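Local coordinates for transglutaminase-like domain-containing protein (PDB 4XZ7) that acts as a transglutaminase, probably joining glutamine and lysine side chains, and is a virulence factor that protects Streptococcus suis from phagocytosis, at residues V181-I184 and E189-I192; A193-I198 and L375-K380; K200-S205 and A272-M277. All blocks are in the same frame, centred on the assembly; numbering follows the deposited sequence.

Three contacts made by one helix, 188-205, show how a single long helix can organise a domain along its length. The chain is one piece of a longer protein and carries its transglutaminase-like region. Interaction 1 fastens the helix's first turns to the loop that precedes it, interaction 2 joins its middle to the late segment 375-380, and interaction 3 packs its last turns on helix 264-277. Centres lie about 13 Å apart for interactions 1 and 2, and about 10 Å for 2 and 3. Arg273 binds the last two together: its NH2 stands 2.8 Å from Asp195 OD2. Phe191 of interaction 1 touches both Phe376 and Arg273. All three also reach the homodimer's second subunit.

Interaction 1. Residues V181-I184 and E189-I192; sequences VKNI and ERFI
A two-bond polar grip, in which an arginine near the start of helix 188-205 bonds to the loop just before it, joins Arg190 to Lys182 and Asn183. Val181, at the end of helix 170-181, to Ile184 form a type I beta turn, closed by a backbone hydrogen bond from Ile184 N to Val181 O. Arg190 leaves the helix with CG anti to the backbone N (chi1 180°), and a bend at chi2 carries the guanidinium to this turn. Two different nitrogens are used. NH1 donates to the backbone carbonyl Lys182 O at 2.9 Å, a fairly straight bond (160°) that lies in the carbonyl plane. NH2 donates to Asn183 OD1 at 3.1 Å, yet here the donor stands above the amide carbonyl plane and misses the lone pairs. The amide and guanidinium planes are 62° apart, consistent with this out-of-plane approach; both acceptors nevertheless lie near the guanidinium plane, at its edge. One bond therefore holds the turn's main chain and the other its side chain, and together they fix the rotation of the guanidinium.

Further partners complete the setting. Glu258 forms a salt bridge with Arg190 NH2, so this nitrogen serves two acceptors, while Phe254 makes a cation-pi contact with the same side chain. The Asn183 amide is held at its other end as well, since ND2 bonds Asp252. Because Asn183 O accepts from Asn167 of the second subunit, the turn braced by Arg190 also belongs to the dimer interface. The contact thus sits at the junction between helices 170-181 and 188-205, with Leu249 of helix 245-251 against Lys182 and Asn183, and Glu258 reaching in from helix 255-259.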
# COMPACT_ATOMS: atom_id res chain seq x y z
N VAL B 181 -3.94 -3.50 3.56
CA VAL B 181 -5.22 -3.34 4.28
C VAL B 181 -5.79 -4.62 4.92
O VAL B 181 -6.68 -4.54 5.75
CB VAL B 181 -6.37 -2.73 3.39
CG1 VAL B 181 -5.99 -1.35 2.89
CG2 VAL B 181 -6.75 -3.65 2.23
N LYS B 182 -5.27 -5.79 4.56
CA LYS B 182 -5.92 -7.03 4.99
C LYS B 182 -5.81 -7.29 6.51
O LYS B 182 -6.62 -8.02 7.08
CB LYS B 182 -5.34 -8.22 4.21
CG LYS B 182 -3.86 -8.50 4.50
CD LYS B 182 -3.31 -9.62 3.60
CE LYS B 182 -1.95 -10.13 4.11
NZ LYS B 182 -1.34 -11.14 3.22
N ASN B 183 -4.84 -6.65 7.16
CA ASN B 183 -4.65 -6.82 8.60
C ASN B 183 -4.99 -5.59 9.45
O ASN B 183 -4.74 -5.57 10.66
CB ASN B 183 -3.21 -7.24 8.89
CG ASN B 183 -2.93 -8.68 8.47
OD1 ASN B 183 -3.81 -9.37 7.94
ND2 ASN B 183 -1.70 -9.13 8.69
N ILE B 184 -5.54 -4.56 8.82
CA ILE B 184 -5.98 -3.41 9.60
C ILE B 184 -7.48 -3.21 9.46
O ILE B 184 -8.14 -4.00 8.78
CB ILE B 184 -5.25 -2.11 9.20
CG1 ILE B 184 -5.41 -1.82 7.70
CG2 ILE B 184 -3.79 -2.20 9.59
CD1 ILE B 184 -4.79 -0.47 7.26
N GLU B 189 -14.80 -9.44 15.40
CA GLU B 189 -14.90 -10.83 14.98
C GLU B 189 -13.52 -11.37 14.61
O GLU B 189 -13.16 -12.49 14.99
CB GLU B 189 -15.85 -10.98 13.79
CG GLU B 189 -17.33 -10.88 14.16
CD GLU B 189 -17.81 -9.44 14.26
OE1 GLU B 189 -17.15 -8.54 13.70
OE2 GLU B 189 -18.87 -9.22 14.90
N ARG B 190 -12.75 -10.58 13.87
CA ARG B 190 -11.41 -10.98 13.49
C ARG B 190 -10.57 -11.23 14.73
O ARG B 190 -9.83 -12.22 14.80
CB ARG B 190 -10.76 -9.91 12.61
CG ARG B 190 -9.38 -10.25 12.19
CD ARG B 190 -9.39 -11.15 10.97
NE ARG B 190 -8.05 -11.42 10.48
CZ ARG B 190 -7.38 -10.59 9.69
NH1 ARG B 190 -7.91 -9.44 9.32
NH2 ARG B 190 -6.16 -10.91 9.27
N PHE B 191 -10.71 -10.34 15.72
CA PHE B 191 -9.90 -10.41 16.93
C PHE B 191 -10.25 -11.65 17.75
O PHE B 191 -9.36 -12.36 18.25
CB PHE B 191 -10.06 -9.15 17.77
CG PHE B 191 -9.15 -9.10 18.98
CD1 PHE B 191 -7.87 -8.60 18.87
CD2 PHE B 191 -9.58 -9.58 20.21
CE1 PHE B 191 -7.02 -8.55 19.97
CE2 PHE B 191 -8.74 -9.55 21.32
CZ PHE B 191 -7.46 -9.03 21.20
N ILE B 192 -11.54 -11.91 17.90
CA ILE B 192 -12.00 -13.11 18.59
C ILE B 192 -11.54 -14.38 17.86
O ILE B 192 -11.13 -15.35 18.50
CB ILE B 192 -13.53 -13.10 18.74
CG1 ILE B 192 -13.94 -11.94 19.65
CG2 ILE B 192 -14.02 -14.42 19.32
CD1 ILE B 192 -15.39 -11.55 19.52

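Interaction 2. Residues A193-I198 and L375-K380; sequences ANDDLI and LFNKEK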
# COMPACT_ATOMS: atom_id res chain seq x y z
N ALA B 193 -11.58 -14.39 16.52
CA ALA B 193 -11.13 -15.59 15.80
C ALA B 193 -9.62 -15.81 16.00
O ALA B 193 -9.16 -16.95 16.16
CB ALA B 193 -11.47 -15.49 14.33
N ASN B 194 -8.86 -14.73 16.03
CA ASN B 194 -7.45 -14.83 16.38
C ASN B 194 -7.22 -15.38 17.79
O ASN B 194 -6.33 -16.21 18.01
CB ASN B 194 -6.76 -13.48 16.23
CG ASN B 194 -5.26 -13.61 16.12
OD1 ASN B 194 -4.75 -14.21 15.19
ND2 ASN B 194 -4.55 -13.06 17.10
N ASP B 195 -8.03 -14.92 18.75
CA ASP B 195 -7.96 -15.44 20.12
C ASP B 195 -8.26 -16.93 20.13
O ASP B 195 -7.75 -17.69 20.98
CB ASP B 195 -8.94 -14.72 21.03
CG ASP B 195 -8.30 -13.59 21.80
OD1 ASP B 195 -7.11 -13.29 21.56
OD2 ASP B 195 -9.00 -12.98 22.65
N ASP B 196 -9.08 -17.37 19.17
CA ASP B 196 -9.34 -18.79 19.06
C ASP B 196 -8.11 -19.53 18.55
O ASP B 196 -7.75 -20.57 19.08
CB ASP B 196 -10.53 -19.08 18.15
CG ASP B 196 -11.00 -20.52 18.25
OD1 ASP B 196 -11.58 -20.89 19.31
OD2 ASP B 196 -10.77 -21.29 17.29
N LEU B 197 -7.48 -18.98 17.51
CA LEU B 197 -6.21 -19.53 17.01
C LEU B 197 -5.15 -19.67 18.12
O LEU B 197 -4.42 -20.67 18.17
CB LEU B 197 -5.68 -18.64 15.89
CG LEU B 197 -5.88 -19.07 14.43
CD1 LEU B 197 -6.96 -20.09 14.28
CD2 LEU B 197 -6.18 -17.85 13.56
N ILE B 198 -5.08 -18.68 19.00
CA ILE B 198 -4.14 -18.73 20.12
C ILE B 198 -4.51 -19.83 21.09
O ILE B 198 -3.64 -20.59 21.54
CB ILE B 198 -4.10 -17.39 20.87
CG1 ILE B 198 -3.55 -16.30 19.94
CG2 ILE B 198 -3.24 -17.49 22.10
CD1 ILE B 198 -3.73 -14.93 20.50
N LEU B 375 -8.27 -7.40 28.63
CA LEU B 375 -9.02 -6.22 28.17
C LEU B 375 -10.34 -6.54 27.48
O LEU B 375 -11.33 -5.83 27.67
CB LEU B 375 -8.18 -5.37 27.21
CG LEU B 375 -7.02 -4.56 27.80
CD1 LEU B 375 -6.58 -3.48 26.81
CD2 LEU B 375 -7.40 -3.96 29.16
N PHE B 376 -10.35 -7.58 26.67
CA PHE B 376 -11.52 -7.89 25.86
C PHE B 376 -11.53 -9.38 25.61
O PHE B 376 -10.50 -10.03 25.70
CB PHE B 376 -11.48 -7.10 24.55
CG PHE B 376 -12.58 -7.43 23.58
CD1 PHE B 376 -13.83 -6.86 23.70
CD2 PHE B 376 -12.34 -8.28 22.51
CE1 PHE B 376 -14.84 -7.16 22.79
CE2 PHE B 376 -13.33 -8.58 21.60
CZ PHE B 376 -14.59 -8.02 21.74
N ASN B 377 -12.70 -9.92 25.30
CA ASN B 377 -12.87 -11.35 25.11
C ASN B 377 -12.41 -12.11 26.36
O ASN B 377 -11.85 -13.21 26.27
CB ASN B 377 -12.10 -11.83 23.88
CG ASN B 377 -12.62 -13.14 23.34
OD1 ASN B 377 -13.74 -13.54 23.67
ND2 ASN B 377 -11.82 -13.82 22.53
N LYS B 378 -12.65 -11.50 27.53
CA LYS B 378 -12.20 -11.99 28.83
C LYS B 378 -12.59 -13.44 29.11
O LYS B 378 -11.98 -14.10 29.96
CB LYS B 378 -12.76 -11.11 29.96
CG LYS B 378 -12.25 -9.69 29.93
CD LYS B 378 -12.65 -8.89 31.16
CE LYS B 378 -11.91 -7.56 31.14
NZ LYS B 378 -12.07 -6.81 32.41
N GLU B 379 -13.60 -13.93 28.41
CA GLU B 379 -14.11 -15.27 28.66
C GLU B 379 -13.13 -16.34 28.20
O GLU B 379 -13.16 -17.45 28.71
CB GLU B 379 -15.46 -15.47 27.96
CG GLU B 379 -15.36 -16.08 26.57
CD GLU B 379 -15.95 -17.47 26.51
OE1 GLU B 379 -15.47 -18.29 25.70
OE2 GLU B 379 -16.91 -17.74 27.27
N LYS B 380 -12.25 -16.01 27.27
CA LYS B 380 -11.35 -17.03 26.74
C LYS B 380 -10.23 -17.34 27.74
O LYS B 380 -9.46 -18.28 27.54
CB LYS B 380 -10.77 -16.61 25.39
CG LYS B 380 -11.04 -17.64 24.30
CD LYS B 380 -12.53 -17.94 24.19
CE LYS B 380 -12.78 -19.33 23.61
NZ LYS B 380 -11.96 -19.58 22.39
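Asp195 OD2 is gripped by two donors, one from each of two distant parts of the chain. Across this contact Asn377 ND2 gives it a hydrogen bond of 2.9 Å, with an angle of 154° at the hydrogen; the second donor is Arg273 of helix 264-277, which forms a salt bridge with the same oxygen. The amide comes to the anti lone pair, on the side away from the other carboxylate oxygen. Carboxylate and amide approach from opposite directions and are nearly coplanar, their planes only 12° apart, so the two flat groups are turned nearly alike, with OD2 tilted slightly from the amide plane. Asn377 reaches Asp195 with CG anti to its backbone nitrogen (chi1 -159°), from a backbone in the left-handed region just ahead of the 3-10 turn 378-380. The amide lies close against the helix, ND2 being 3.4 Å from Asp195 CB.

A second, looser pair lies one residue further along the helix. Lys380, bent at chi2 and chi4, brings NZ to 3.4 Å from Asp196 OD1, a salt bridge on the more exposed side of the contact. Arg273 reaches the loop too, through Phe376 O, while the Phe376 ring meets Phe107 of the second subunit edge-to-face.

Taken together, one buried carboxylate unites helix 188-205, helix 264-277 and the late loop. An arginine and an amide converging on OD2 would be expected to favour the charged form of Asp195, whereas the longer Asp196–Lys380 pair probably contributes a weaker, mainly electrostatic attraction.

Interaction 3. Residues K200-S205 and A272-M277; sequences KLIESS and ARAFNM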
# COMPACT_ATOMS: atom_id res chain seq x y z
N LYS B 200 -6.06 -22.53 20.42
CA LYS B 200 -5.66 -23.79 19.79
C LYS B 200 -4.15 -24.02 19.90
O LYS B 200 -3.72 -25.16 20.09
CB LYS B 200 -6.10 -23.82 18.33
CG LYS B 200 -7.54 -24.29 18.15
CD LYS B 200 -8.04 -24.07 16.74
CE LYS B 200 -9.49 -24.51 16.61
NZ LYS B 200 -10.04 -24.22 15.25
N LEU B 201 -3.35 -22.96 19.78
CA LEU B 201 -1.90 -23.14 20.00
C LEU B 201 -1.65 -23.61 21.43
O LEU B 201 -0.79 -24.45 21.67
CB LEU B 201 -1.11 -21.86 19.71
CG LEU B 201 -1.06 -21.36 18.27
CD1 LEU B 201 -0.33 -20.03 18.19
CD2 LEU B 201 -0.38 -22.39 17.38
N ILE B 202 -2.42 -23.08 22.38
CA ILE B 202 -2.28 -23.42 23.78
C ILE B 202 -2.62 -24.89 24.01
O ILE B 202 -1.89 -25.60 24.71
CB ILE B 202 -3.17 -22.55 24.68
CG1 ILE B 202 -2.66 -21.11 24.70
CG2 ILE B 202 -3.20 -23.09 26.10
CD1 ILE B 202 -3.43 -20.19 25.60
N GLU B 203 -3.72 -25.32 23.41
CA GLU B 203 -4.13 -26.72 23.44
C GLU B 203 -3.03 -27.60 22.87
O GLU B 203 -2.60 -28.56 23.50
CB GLU B 203 -5.44 -26.93 22.66
CG GLU B 203 -6.69 -26.33 23.32
CD GLU B 203 -7.89 -26.25 22.37
OE1 GLU B 203 -7.93 -26.99 21.35
OE2 GLU B 203 -8.81 -25.45 22.65
N SER B 204 -2.56 -27.25 21.68
CA SER B 204 -1.60 -28.10 20.99
C SER B 204 -0.29 -28.18 21.76
O SER B 204 0.35 -29.24 21.80
CB SER B 204 -1.37 -27.59 19.58
OG SER B 204 -2.57 -27.65 18.83
N SER B 205 0.09 -27.09 22.41
CA SER B 205 1.31 -27.06 23.21
C SER B 205 1.24 -27.96 24.45
O SER B 205 2.28 -28.30 25.01
CB SER B 205 1.61 -25.63 23.66
OG SER B 205 0.89 -25.30 24.84
N ALA B 272 2.60 -13.32 24.75
CA ALA B 272 2.09 -12.52 25.85
C ALA B 272 0.59 -12.73 25.97
O ALA B 272 0.07 -12.93 27.08
CB ALA B 272 2.41 -11.05 25.66
N ARG B 273 -0.09 -12.70 24.81
CA ARG B 273 -1.54 -12.94 24.81
C ARG B 273 -1.85 -14.31 25.41
O ARG B 273 -2.67 -14.41 26.33
CB ARG B 273 -2.11 -12.85 23.39
CG ARG B 273 -3.63 -12.92 23.34
CD ARG B 273 -4.28 -11.62 23.82
NE ARG B 273 -5.73 -11.67 23.69
CZ ARG B 273 -6.55 -10.84 24.32
NH1 ARG B 273 -6.07 -9.90 25.12
NH2 ARG B 273 -7.86 -10.96 24.17
N ALA B 274 -1.17 -15.35 24.92
CA ALA B 274 -1.35 -16.71 25.44
C ALA B 274 -1.09 -16.85 26.95
O ALA B 274 -1.81 -17.56 27.64
CB ALA B 274 -0.45 -17.65 24.69
N PHE B 275 -0.06 -16.18 27.46
CA PHE B 275 0.29 -16.27 28.87
C PHE B 275 -0.75 -15.59 29.75
O PHE B 275 -1.01 -16.04 30.87
CB PHE B 275 1.67 -15.66 29.11
CG PHE B 275 2.80 -16.44 28.50
CD1 PHE B 275 2.68 -17.81 28.30
CD2 PHE B 275 3.98 -15.82 28.14
CE1 PHE B 275 3.72 -18.54 27.74
CE2 PHE B 275 5.03 -16.55 27.57
CZ PHE B 275 4.90 -17.91 27.38
N ASN B 276 -1.31 -14.49 29.26
CA ASN B 276 -2.36 -13.81 30.01
C ASN B 276 -3.58 -14.72 30.08
O ASN B 276 -4.21 -14.82 31.14
CB ASN B 276 -2.70 -12.45 29.39
CG ASN B 276 -1.70 -11.38 29.76
OD1 ASN B 276 -1.17 -11.36 30.87
ND2 ASN B 276 -1.41 -10.48 28.81
N MET B 277 -3.90 -15.39 28.98
CA MET B 277 -4.98 -16.37 29.00
C MET B 277 -4.72 -17.46 30.06
O MET B 277 -5.64 -17.90 30.75
CB MET B 277 -5.14 -17.02 27.63
CG MET B 277 -5.79 -16.10 26.59
SD MET B 277 -5.86 -16.84 24.95
CE MET B 277 -6.81 -18.33 25.26
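Ile202 CD1 gathers the apolar contacts between helices 188-205 and 264-277, a helix-to-helix packing within the transglutaminase-like region. It lies 4.0 Å from Ala274 CB and 3.9 Å from Met277 CE, two residues that sit about one turn apart on helix 264-277. CG1 is placed anti to the carbonyl carbon of Ile202 (chi1 -69°), and the extended second torsion pushes CD1 out toward the other helix. Met277 runs straight through chi2 and then bends at chi3 (59°), which turns its terminal methyl onto the isoleucine; the two side chains are set at a slant to each other. CD1 also rests 3.7 Å from the carbonyl oxygen Ala274 O, so the methyl meets backbone as well as side chains. The small alanine suits a close approach: the two CA atoms of Ile202 and Ala274 are 7.0 Å apart. Leu278 and Leu382 add further apolar surface around Ile202, and Ala274 also meets Phe220 of helix 213-227.

Both serine hydroxyls donate to carbonyls of their own segment. Ser204 OG reaches Lys200 O at 3.0 Å, from the opposite face of that carbonyl to Ser204 N. Ser205 OG bonds Ile202 O at 2.8 Å, and also Ala207 N.

No hydrogen bond crosses between these two segments. Their cohesion rests on dispersion and buried hydrocarbon, while the Asp195–Arg273 salt bridge, two turns earlier on helix 188-205, supplies a polar link between the same helices.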